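Local coordinates for ancillary protein 1 (Streptococcus pyogenes, PDB 2XI9), which serves as a pilus-presented adhesin whose internal thioester bond is required for efficient host cell interaction, this chain being its C-terminal portion, at residues A[125-130]-A[146-151]; A[140-145]-A[241-246]; A[154-159]-A[313-318]; A[189-194]-A[299-304]. One frame throughout, in Å; residues are numbered along the deposited sequence.

Contact 1: A[125-130]-A[146-151]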
# COMPACT_ATOMS: atom_id res chain seq x y z
N VAL A 125 10.33 -5.87 -5.68
CA VAL A 125 9.79 -5.06 -6.77
C VAL A 125 10.41 -3.66 -6.71
O VAL A 125 10.62 -3.11 -5.62
CB VAL A 125 8.26 -4.94 -6.65
CG1 VAL A 125 7.70 -3.91 -7.66
CG2 VAL A 125 7.62 -6.28 -6.84
N GLU A 126 10.65 -3.06 -7.87
CA GLU A 126 11.17 -1.69 -7.95
C GLU A 126 10.09 -0.63 -8.11
O GLU A 126 9.12 -0.81 -8.85
CB GLU A 126 12.18 -1.56 -9.09
CG GLU A 126 12.73 -0.15 -9.22
CD GLU A 126 13.87 -0.05 -10.19
OE1 GLU A 126 13.99 -0.92 -11.08
OE2 GLU A 126 14.64 0.91 -10.06
N ALA A 127 10.23 0.48 -7.39
CA ALA A 127 9.43 1.67 -7.65
C ALA A 127 10.43 2.82 -7.83
O ALA A 127 11.57 2.73 -7.39
CB ALA A 127 8.44 1.96 -6.53
N TYR A 128 10.00 3.87 -8.49
CA TYR A 128 10.90 4.98 -8.84
C TYR A 128 10.16 6.28 -8.98
O TYR A 128 8.93 6.30 -9.15
CB TYR A 128 11.73 4.68 -10.09
CG TYR A 128 10.90 4.45 -11.35
CD1 TYR A 128 10.65 5.49 -12.24
CD2 TYR A 128 10.39 3.18 -11.66
CE1 TYR A 128 9.88 5.30 -13.39
CE2 TYR A 128 9.62 2.97 -12.82
CZ TYR A 128 9.37 4.04 -13.67
OH TYR A 128 8.63 3.88 -14.83
N ASN A 129 10.91 7.38 -8.80
CA ASN A 129 10.44 8.73 -9.09
C ASN A 129 11.14 9.18 -10.35
O ASN A 129 12.38 9.18 -10.45
CB ASN A 129 10.75 9.67 -7.92
CG ASN A 129 10.23 11.09 -8.12
OD1 ASN A 129 9.36 11.35 -8.95
ND2 ASN A 129 10.79 12.02 -7.35
N ASP A 130 10.33 9.51 -11.34
CA ASP A 130 10.83 9.74 -12.67
C ASP A 130 11.36 11.15 -12.77
O ASP A 130 10.59 12.11 -12.87
CB ASP A 130 9.72 9.48 -13.67
CG ASP A 130 10.14 9.65 -15.12
OD1 ASP A 130 11.20 10.22 -15.42
OD2 ASP A 130 9.33 9.20 -16.01
N TYR A 146 5.53 9.34 -9.68
CA TYR A 146 5.91 8.08 -9.08
C TYR A 146 5.32 6.88 -9.82
O TYR A 146 4.13 6.90 -10.22
CB TYR A 146 5.37 8.02 -7.66
CG TYR A 146 5.69 9.20 -6.76
CD1 TYR A 146 6.94 9.82 -6.79
CD2 TYR A 146 4.74 9.68 -5.86
CE1 TYR A 146 7.23 10.91 -5.91
CE2 TYR A 146 5.04 10.76 -4.99
CZ TYR A 146 6.27 11.37 -5.04
OH TYR A 146 6.58 12.43 -4.19
N TYR A 147 6.13 5.83 -9.93
CA TYR A 147 5.76 4.61 -10.62
C TYR A 147 6.24 3.37 -9.89
O TYR A 147 7.24 3.42 -9.16
CB TYR A 147 6.35 4.57 -12.03
CG TYR A 147 5.90 5.68 -12.94
CD1 TYR A 147 6.60 6.86 -13.03
CD2 TYR A 147 4.78 5.51 -13.76
CE1 TYR A 147 6.20 7.87 -13.87
CE2 TYR A 147 4.36 6.53 -14.61
CZ TYR A 147 5.07 7.71 -14.65
OH TYR A 147 4.65 8.73 -15.48
N ALA A 148 5.51 2.27 -10.08
CA ALA A 148 6.04 0.94 -9.74
C ALA A 148 6.19 0.11 -11.00
O ALA A 148 5.43 0.26 -11.97
CB ALA A 148 5.15 0.19 -8.68
N LYS A 149 7.15 -0.80 -10.96
CA LYS A 149 7.37 -1.74 -12.02
C LYS A 149 6.52 -3.00 -11.81
O LYS A 149 6.60 -3.66 -10.76
CB LYS A 149 8.85 -2.09 -12.11
CG LYS A 149 9.69 -0.92 -12.63
CD LYS A 149 10.87 -1.39 -13.39
CE LYS A 149 10.63 -1.34 -14.89
NZ LYS A 149 11.61 -2.21 -15.58
N ASN A 150 5.69 -3.33 -12.80
CA ASN A 150 5.02 -4.64 -12.86
C ASN A 150 5.97 -5.77 -13.18
O ASN A 150 7.05 -5.56 -13.75
CB ASN A 150 3.89 -4.61 -13.88
CG ASN A 150 2.88 -3.53 -13.59
OD1 ASN A 150 2.53 -3.28 -12.42
ND2 ASN A 150 2.42 -2.86 -14.64
N LYS A 151 5.56 -6.99 -12.86
CA LYS A 151 6.42 -8.13 -13.08
C LYS A 151 6.94 -8.22 -14.53
O LYS A 151 8.10 -8.52 -14.73
CB LYS A 151 5.72 -9.44 -12.67
CG LYS A 151 6.63 -10.65 -12.70
CD LYS A 151 5.88 -11.94 -12.40
CE LYS A 151 6.78 -13.16 -12.49
NZ LYS A 151 5.98 -14.43 -12.47

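Contact 2: A[140-145]-A[241-246]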
# COMPACT_ATOMS: atom_id res chain seq x y z
N GLN A 140 5.87 25.43 -11.45
CA GLN A 140 7.03 24.61 -11.11
C GLN A 140 6.83 23.15 -11.54
O GLN A 140 5.73 22.65 -11.54
CB GLN A 140 7.29 24.69 -9.62
CG GLN A 140 7.61 26.13 -9.16
CD GLN A 140 7.80 26.28 -7.65
OE1 GLN A 140 8.78 26.87 -7.21
NE2 GLN A 140 6.87 25.75 -6.85
N ASN A 141 7.93 22.47 -11.87
CA ASN A 141 7.93 21.02 -12.11
C ASN A 141 7.20 20.33 -10.97
O ASN A 141 7.47 20.62 -9.81
CB ASN A 141 9.37 20.50 -12.25
CG ASN A 141 9.45 19.04 -12.62
OD1 ASN A 141 8.52 18.49 -13.20
ND2 ASN A 141 10.59 18.41 -12.31
N TYR A 142 6.25 19.45 -11.28
CA TYR A 142 5.53 18.70 -10.26
C TYR A 142 6.52 17.81 -9.51
O TYR A 142 6.47 17.72 -8.31
CB TYR A 142 4.36 17.88 -10.88
CG TYR A 142 3.59 16.97 -9.93
CD1 TYR A 142 2.97 17.48 -8.77
CD2 TYR A 142 3.47 15.61 -10.17
CE1 TYR A 142 2.29 16.65 -7.91
CE2 TYR A 142 2.76 14.77 -9.32
CZ TYR A 142 2.14 15.30 -8.20
OH TYR A 142 1.48 14.47 -7.33
N ALA A 143 7.42 17.17 -10.23
CA ALA A 143 8.53 16.43 -9.62
C ALA A 143 8.09 15.27 -8.67
O ALA A 143 8.89 14.84 -7.82
CB ALA A 143 9.48 17.42 -8.91
N LYS A 144 6.87 14.77 -8.82
CA LYS A 144 6.35 13.66 -8.02
C LYS A 144 5.69 12.60 -8.92
O LYS A 144 4.66 12.03 -8.58
CB LYS A 144 5.39 14.16 -6.93
CG LYS A 144 5.96 15.24 -5.97
CD LYS A 144 4.93 15.61 -4.95
CE LYS A 144 5.34 16.85 -4.16
NZ LYS A 144 5.67 18.02 -5.07
N PHE A 145 6.36 12.29 -10.02
CA PHE A 145 5.86 11.32 -10.99
C PHE A 145 6.33 9.95 -10.53
O PHE A 145 7.41 9.47 -10.92
CB PHE A 145 6.41 11.70 -12.37
CG PHE A 145 6.02 13.06 -12.84
CD1 PHE A 145 4.75 13.33 -13.28
CD2 PHE A 145 6.95 14.09 -12.84
CE1 PHE A 145 4.42 14.63 -13.73
CE2 PHE A 145 6.62 15.36 -13.24
CZ PHE A 145 5.38 15.63 -13.70
N LEU A 241 -4.26 16.68 -13.00
CA LEU A 241 -5.10 15.63 -12.46
C LEU A 241 -4.29 14.68 -11.58
O LEU A 241 -4.76 14.25 -10.51
CB LEU A 241 -5.91 14.88 -13.52
CG LEU A 241 -6.94 13.87 -13.02
CD1 LEU A 241 -8.05 14.58 -12.24
CD2 LEU A 241 -7.55 13.01 -14.23
N ARG A 242 -3.06 14.36 -12.01
CA ARG A 242 -2.18 13.52 -11.20
C ARG A 242 -1.95 14.14 -9.80
O ARG A 242 -2.04 13.47 -8.79
CB ARG A 242 -0.86 13.29 -11.94
CG ARG A 242 0.03 12.19 -11.35
CD ARG A 242 1.12 11.83 -12.32
NE ARG A 242 1.91 10.68 -11.84
CZ ARG A 242 2.65 9.91 -12.61
NH1 ARG A 242 2.75 10.13 -13.92
NH2 ARG A 242 3.33 8.92 -12.04
N ALA A 243 -1.63 15.43 -9.76
CA ALA A 243 -1.43 16.12 -8.52
C ALA A 243 -2.69 16.14 -7.65
O ALA A 243 -2.60 15.90 -6.45
CB ALA A 243 -0.95 17.51 -8.75
N ALA A 244 -3.83 16.43 -8.26
CA ALA A 244 -5.09 16.49 -7.54
C ALA A 244 -5.35 15.13 -6.91
O ALA A 244 -5.82 15.06 -5.79
CB ALA A 244 -6.24 16.91 -8.48
N THR A 245 -5.05 14.04 -7.66
CA THR A 245 -5.21 12.66 -7.19
C THR A 245 -4.29 12.42 -5.99
O THR A 245 -4.71 11.83 -4.99
CB THR A 245 -4.97 11.57 -8.36
OG1 THR A 245 -5.73 11.94 -9.55
CG2 THR A 245 -5.37 10.18 -7.94
N GLN A 246 -3.04 12.87 -6.09
CA GLN A 246 -2.09 12.68 -5.00
C GLN A 246 -2.58 13.38 -3.73
O GLN A 246 -2.48 12.84 -2.63
CB GLN A 246 -0.71 13.21 -5.40
CG GLN A 246 0.39 13.05 -4.31
CD GLN A 246 0.68 11.61 -3.95
OE1 GLN A 246 1.49 10.96 -4.59
NE2 GLN A 246 0.07 11.13 -2.86
O HOH W 1 2.33 11.84 -7.21
O HOH W 2 2.43 9.79 -9.10

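Contact 3: A[154-159]-A[313-318]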
# COMPACT_ATOMS: atom_id res chain seq x y z
N SER A 154 6.49 -3.61 -17.45
CA SER A 154 5.73 -2.39 -17.67
C SER A 154 5.69 -1.60 -16.37
O SER A 154 6.14 -2.07 -15.32
CB SER A 154 4.30 -2.71 -18.13
OG SER A 154 3.59 -3.54 -17.21
N SER A 155 5.16 -0.39 -16.43
CA SER A 155 5.11 0.49 -15.28
C SER A 155 3.64 0.87 -15.03
O SER A 155 2.82 0.88 -15.94
CB SER A 155 5.92 1.76 -15.51
OG SER A 155 7.35 1.53 -15.41
N GLN A 156 3.33 1.17 -13.78
CA GLN A 156 2.04 1.69 -13.40
C GLN A 156 2.26 2.96 -12.59
O GLN A 156 3.16 3.03 -11.76
CB GLN A 156 1.25 0.60 -12.62
CG GLN A 156 1.33 0.55 -11.16
CD GLN A 156 0.38 -0.45 -10.55
OE1 GLN A 156 -0.63 -0.08 -9.95
NE2 GLN A 156 0.69 -1.72 -10.71
N VAL A 157 1.42 3.96 -12.82
CA VAL A 157 1.33 5.13 -11.97
C VAL A 157 1.02 4.67 -10.55
O VAL A 157 0.17 3.77 -10.34
CB VAL A 157 0.23 6.07 -12.47
CG1 VAL A 157 -0.04 7.22 -11.46
CG2 VAL A 157 0.61 6.61 -13.91
N VAL A 158 1.74 5.21 -9.58
CA VAL A 158 1.40 5.03 -8.16
C VAL A 158 1.41 6.36 -7.44
O VAL A 158 2.01 7.33 -7.92
CB VAL A 158 2.35 4.05 -7.45
CG1 VAL A 158 2.31 2.64 -8.16
CG2 VAL A 158 3.77 4.59 -7.36
N TYR A 159 0.78 6.37 -6.27
CA TYR A 159 0.73 7.54 -5.42
C TYR A 159 1.32 7.26 -4.06
O TYR A 159 1.11 6.16 -3.50
CB TYR A 159 -0.71 8.00 -5.28
CG TYR A 159 -1.26 8.49 -6.55
CD1 TYR A 159 -0.90 9.75 -7.03
CD2 TYR A 159 -2.04 7.67 -7.37
CE1 TYR A 159 -1.39 10.23 -8.26
CE2 TYR A 159 -2.51 8.12 -8.61
CZ TYR A 159 -2.16 9.40 -9.06
OH TYR A 159 -2.63 9.87 -10.25
N GLY A 313 -1.46 1.81 -5.93
CA GLY A 313 -1.36 1.64 -7.34
C GLY A 313 -2.61 2.03 -8.07
O GLY A 313 -3.62 2.42 -7.46
N THR A 314 -2.52 1.90 -9.39
CA THR A 314 -3.57 2.27 -10.34
C THR A 314 -4.01 1.13 -11.23
O THR A 314 -4.93 1.31 -12.05
CB THR A 314 -3.11 3.44 -11.22
OG1 THR A 314 -1.89 3.09 -11.89
CG2 THR A 314 -2.90 4.66 -10.41
N GLN A 315 -3.39 -0.04 -11.08
CA GLN A 315 -3.66 -1.23 -11.90
C GLN A 315 -3.86 -2.41 -10.93
O GLN A 315 -3.70 -2.23 -9.74
CB GLN A 315 -2.50 -1.51 -12.88
CG GLN A 315 -2.21 -0.32 -13.89
CD GLN A 315 -0.93 -0.51 -14.70
OE1 GLN A 315 -0.28 -1.55 -14.62
NE2 GLN A 315 -0.57 0.49 -15.52
N TRP A 316 -4.16 -3.57 -11.47
CA TRP A 316 -4.41 -4.81 -10.70
C TRP A 316 -3.70 -5.99 -11.37
O TRP A 316 -4.05 -6.37 -12.51
CB TRP A 316 -5.92 -5.06 -10.59
CG TRP A 316 -6.32 -6.33 -9.95
CD1 TRP A 316 -7.08 -7.32 -10.51
CD2 TRP A 316 -5.96 -6.78 -8.65
NE1 TRP A 316 -7.22 -8.36 -9.62
CE2 TRP A 316 -6.54 -8.04 -8.47
CE3 TRP A 316 -5.19 -6.23 -7.61
CZ2 TRP A 316 -6.40 -8.78 -7.27
CZ3 TRP A 316 -5.04 -6.97 -6.43
CH2 TRP A 316 -5.66 -8.22 -6.28
N HIS A 317 -2.72 -6.58 -10.67
CA HIS A 317 -1.94 -7.73 -11.16
C HIS A 317 -2.04 -8.93 -10.19
O HIS A 317 -1.17 -9.08 -9.33
CB HIS A 317 -0.49 -7.31 -11.35
CG HIS A 317 -0.32 -6.31 -12.43
ND1 HIS A 317 -0.53 -4.96 -12.23
CD2 HIS A 317 -0.08 -6.46 -13.75
CE1 HIS A 317 -0.39 -4.32 -13.37
NE2 HIS A 317 -0.10 -5.21 -14.31
N PRO A 318 -3.11 -9.71 -10.28
CA PRO A 318 -3.33 -10.82 -9.31
C PRO A 318 -2.49 -12.08 -9.55
O PRO A 318 -2.42 -12.96 -8.67
CB PRO A 318 -4.80 -11.18 -9.51
CG PRO A 318 -5.13 -10.69 -10.90
CD PRO A 318 -4.31 -9.46 -11.11
O HOH W 3 -0.71 3.33 -14.67

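Contact 4: A[189-194]-A[299-304]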
# COMPACT_ATOMS: atom_id res chain seq x y z
N TYR A 189 10.37 -3.16 -2.74
CA TYR A 189 8.99 -3.18 -2.29
C TYR A 189 8.39 -4.57 -2.41
O TYR A 189 8.76 -5.35 -3.32
CB TYR A 189 8.15 -2.17 -3.11
CG TYR A 189 8.62 -0.74 -2.99
CD1 TYR A 189 9.72 -0.29 -3.71
CD2 TYR A 189 7.96 0.17 -2.19
CE1 TYR A 189 10.15 1.00 -3.62
CE2 TYR A 189 8.39 1.49 -2.08
CZ TYR A 189 9.49 1.89 -2.79
OH TYR A 189 9.97 3.16 -2.70
N THR A 190 7.45 -4.88 -1.49
CA THR A 190 6.57 -6.02 -1.61
C THR A 190 5.30 -5.58 -2.31
O THR A 190 4.70 -4.62 -1.89
CB THR A 190 6.18 -6.58 -0.23
OG1 THR A 190 7.38 -6.98 0.44
CG2 THR A 190 5.34 -7.81 -0.40
N HIS A 191 4.88 -6.32 -3.35
CA HIS A 191 3.61 -6.04 -4.01
C HIS A 191 2.54 -6.86 -3.26
O HIS A 191 2.74 -8.05 -3.06
CB HIS A 191 3.76 -6.42 -5.49
CG HIS A 191 2.49 -6.54 -6.26
ND1 HIS A 191 2.38 -7.43 -7.33
CD2 HIS A 191 1.29 -5.93 -6.14
CE1 HIS A 191 1.15 -7.33 -7.83
NE2 HIS A 191 0.48 -6.42 -7.14
N ILE A 192 1.50 -6.20 -2.78
CA ILE A 192 0.35 -6.84 -2.15
C ILE A 192 -0.96 -6.36 -2.78
O ILE A 192 -0.95 -5.39 -3.52
CB ILE A 192 0.30 -6.55 -0.64
CG1 ILE A 192 0.00 -5.09 -0.34
CG2 ILE A 192 1.63 -6.94 0.03
CD1 ILE A 192 -0.47 -4.86 1.14
N ALA A 193 -2.05 -7.05 -2.49
CA ALA A 193 -3.37 -6.59 -2.84
C ALA A 193 -3.70 -5.43 -1.91
O ALA A 193 -3.36 -5.45 -0.74
CB ALA A 193 -4.40 -7.74 -2.72
N GLY A 194 -4.35 -4.41 -2.45
CA GLY A 194 -4.72 -3.22 -1.74
C GLY A 194 -5.96 -3.42 -0.90
O GLY A 194 -7.03 -2.87 -1.18
N ASP A 299 -3.29 -2.82 -6.93
CA ASP A 299 -1.97 -3.11 -6.41
C ASP A 299 -1.55 -2.07 -5.35
O ASP A 299 -1.94 -0.91 -5.39
CB ASP A 299 -0.93 -3.09 -7.52
CG ASP A 299 -1.17 -4.16 -8.60
OD1 ASP A 299 -1.76 -5.25 -8.32
OD2 ASP A 299 -0.71 -3.93 -9.75
N PHE A 300 -0.71 -2.51 -4.43
CA PHE A 300 -0.15 -1.65 -3.37
C PHE A 300 1.26 -2.18 -3.11
O PHE A 300 1.51 -3.32 -3.37
CB PHE A 300 -1.05 -1.74 -2.14
CG PHE A 300 -0.70 -0.81 -1.02
CD1 PHE A 300 0.12 -1.22 0.01
CD2 PHE A 300 -1.25 0.46 -0.96
CE1 PHE A 300 0.41 -0.35 1.08
CE2 PHE A 300 -0.94 1.32 0.06
CZ PHE A 300 -0.11 0.90 1.11
N PHE A 301 2.14 -1.33 -2.59
CA PHE A 301 3.57 -1.61 -2.45
C PHE A 301 4.12 -1.08 -1.14
O PHE A 301 3.91 0.06 -0.79
CB PHE A 301 4.32 -0.97 -3.64
CG PHE A 301 3.76 -1.38 -5.01
CD1 PHE A 301 2.75 -0.65 -5.62
CD2 PHE A 301 4.26 -2.50 -5.66
CE1 PHE A 301 2.24 -1.03 -6.82
CE2 PHE A 301 3.72 -2.90 -6.89
CZ PHE A 301 2.74 -2.15 -7.48
N ILE A 302 4.86 -1.93 -0.44
CA ILE A 302 5.42 -1.60 0.87
C ILE A 302 6.93 -1.73 0.78
O ILE A 302 7.44 -2.74 0.30
CB ILE A 302 4.94 -2.56 1.98
CG1 ILE A 302 3.42 -2.65 1.99
CG2 ILE A 302 5.47 -2.15 3.35
CD1 ILE A 302 2.80 -1.45 1.74
N PRO A 303 7.64 -0.71 1.26
CA PRO A 303 9.08 -0.66 1.20
C PRO A 303 9.72 -1.51 2.29
O PRO A 303 9.10 -1.80 3.34
CB PRO A 303 9.38 0.84 1.38
CG PRO A 303 8.26 1.30 2.29
CD PRO A 303 7.05 0.55 1.77
N ASN A 304 10.95 -1.93 2.02
CA ASN A 304 11.81 -2.60 3.01
C ASN A 304 12.63 -1.61 3.84
O ASN A 304 13.66 -1.97 4.43
CB ASN A 304 12.76 -3.59 2.32
CG ASN A 304 13.82 -2.90 1.48
OD1 ASN A 304 13.70 -1.72 1.20
ND2 ASN A 304 14.86 -3.64 1.08

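Contact 1: A[125-130]-A[146-151]
Y128 and Y147 form the main aromatic contact between the antiparallel segments 125-130 and 146-151. With CG of Y128 between its backbone N and carbonyl carbon (chi1 61°), the ring leans over the partner strand, and CB of Y147 rests on its face as a CH-pi contact, 3.8 Å from the ring centroid. Y147 CG lies opposite its own carbonyl carbon (chi1 -60°), which leads its ring toward D130, whose CB lies at the ring edge. The two rings are nearly parallel, 22° apart, but displaced until little of one lies over the other; CD1 of Y147 comes nearest to CE1 of Y128, at 3.6 Å. K149 CG comes to the edge of the Y128 ring. The Y128 hydroxyl is held by S155, that of Y147 by E133 and R242. On the other side of the sheet A127 CB meets A148 CB at 4.3 Å, and the amide of N129, bonded through ND2 to D170, lies obliquely against the Y146 ring. Beneath the tyrosines, Y128 N to Y147 O and Y147 N to Y128 O, both 2.9 Å, close the hydrogen-bonded pair. With 155-160 as the next neighbour, these strands form an antiparallel beta meander.

Contact 2: A[140-145]-A[241-246]
Helix 238-253 of the thioester domain receives the end of the loop between strands 127-130 and 146-149, with Y142 and F145 meeting R242, A243 and Q246 through side-chain packing and water. The Y142 ring extends to the helix because its CG stands opposite the backbone N (chi1 175°). Its CE1 touches CB of A243 at 3.5 Å, and its OH packs on CB of Q246, 3.2 Å away, the two side chains nearly perpendicular. One face of this ring is backed by CB of K144 from its own segment. R242 runs out straight from CG to NE and lays one guanidinium face on CA of F145, while NH1 comes to the edge of the F145 ring, 3.8 Å from CD1. Ring and guanidinium planes stand 86° apart, so the phenyl group is no stacking partner for the arginine. No direct hydrogen bond joins the segments; two waters bridge them. One is bonded to Y142 OH, at 2.8 Å, to K144 O and to Q246 OE1, and thus ties the loop backbone to both side chains. The other accepts from R242 NE at 2.9 Å and also bonds to K144 O. R242 NH1 is taken by the hydroxyl of Y147, and Q246 NE2 by O of C160, the cysteine that probably supplies the thioester sulfur. The helix lies between the loop and helix 274-288, against which L241, A244 and T245 pack, while R242, T245 and Q246 touch Y159 of strand 155-160.

Contact 3: A[154-159]-A[313-318]
Strand 155-159 runs beside the irregular segment 313-318, V157 and T314 approaching with CA atoms 5.9 Å apart and the amide N atoms of T314 and Q315 turned toward the side chain of Q156. OE1 of Q156 accepts from both: T314 N, at 2.8 Å, lies in its carbonyl plane, whereas Q315 N, at 3.0 Å, comes from well above it. The other end of that amide, NE2, bonds to D299 and N150, so its rotation is fixed from both sides. Q156 reaches this place with an unusual chi1 of 92°, and its amide stacks on that of Q315, planes 23° apart, the two side chains running antiparallel past one another. CB of Q156 is pressed against CD of Q315 at 3.2 Å. T314 gives its hydroxyl to V157 O, OG1 to O 2.7 Å, while its CG2 turns to CE2 of Y159. A water accepts from V157 N and donates to T314 OG1, joining strand and loop once more. OE1 of Q315 bonds to N150. Strand 155-160 lies between strands 146-149 and 311-313, with V157 and Y159 reaching R242 of helix 238-253 and V158 packing on F301 of strand 299-303.

Contact 4: A[189-194]-A[299-304]
H191 and D299 meet at one end of an antiparallel strand pair, 189-193 with 299-303, in the mixed sheet of the thioester domain. NE2 of the histidine donates to OD1 of D299 over 2.8 Å, striking the carboxylate from above its plane, the two flat groups standing 79° apart. Placing CG opposite the backbone N (chi1 165°) sends the imidazole along the strand to the aspartate, and its edge also comes near F300 O. CB of H191 touches CE2 of F301 at 3.8 Å; the two rings are roughly parallel but hardly overlap. On the same side, Y189 packs CB on CB of F301 and sets CE2 against P303 CB, at 3.7 Å. On the opposite side I192 and F300 run alongside each other in one direction, CD1 to CD1 3.9 Å. Four backbone bonds keep this register, in the hydrogen-bonded pairs T190 with I302 and I192 with F300; the strongest bend is in F300 N to I192 O. Further out, I119 of strand 117-119 borders T190 and H191, F161 meets the F300 ring edge-to-face, and T190 OG1 is bonded to Y123 N. The carboxylate is held from the loop after strand 311-313 and from strand 155-160: OD2 of D299 bonds ND1 of H317 and NE2 of Q156.

Contacts 1, 3 and 4 all belong to the seven-stranded mixed sheet, in the order 170-171, 127-130, 146-149, 155-160, 311-313, 299-303, 189-193, with centres 9 to 11 Å apart. Contact 2 lies at the helical side, about 16 Å from contact 1 and 21 Å from contact 4, centre to centre, and does not touch contact 4. Along the chain, contact 1 closes before contacts 3 and 4 open, contact 4 is nested within the loop closed by contact 3, and contact 2 crosses contacts 1, 3 and 4. The early strands form one part of the sheet and the later ones the other, joining where 155-160 meets 311-313.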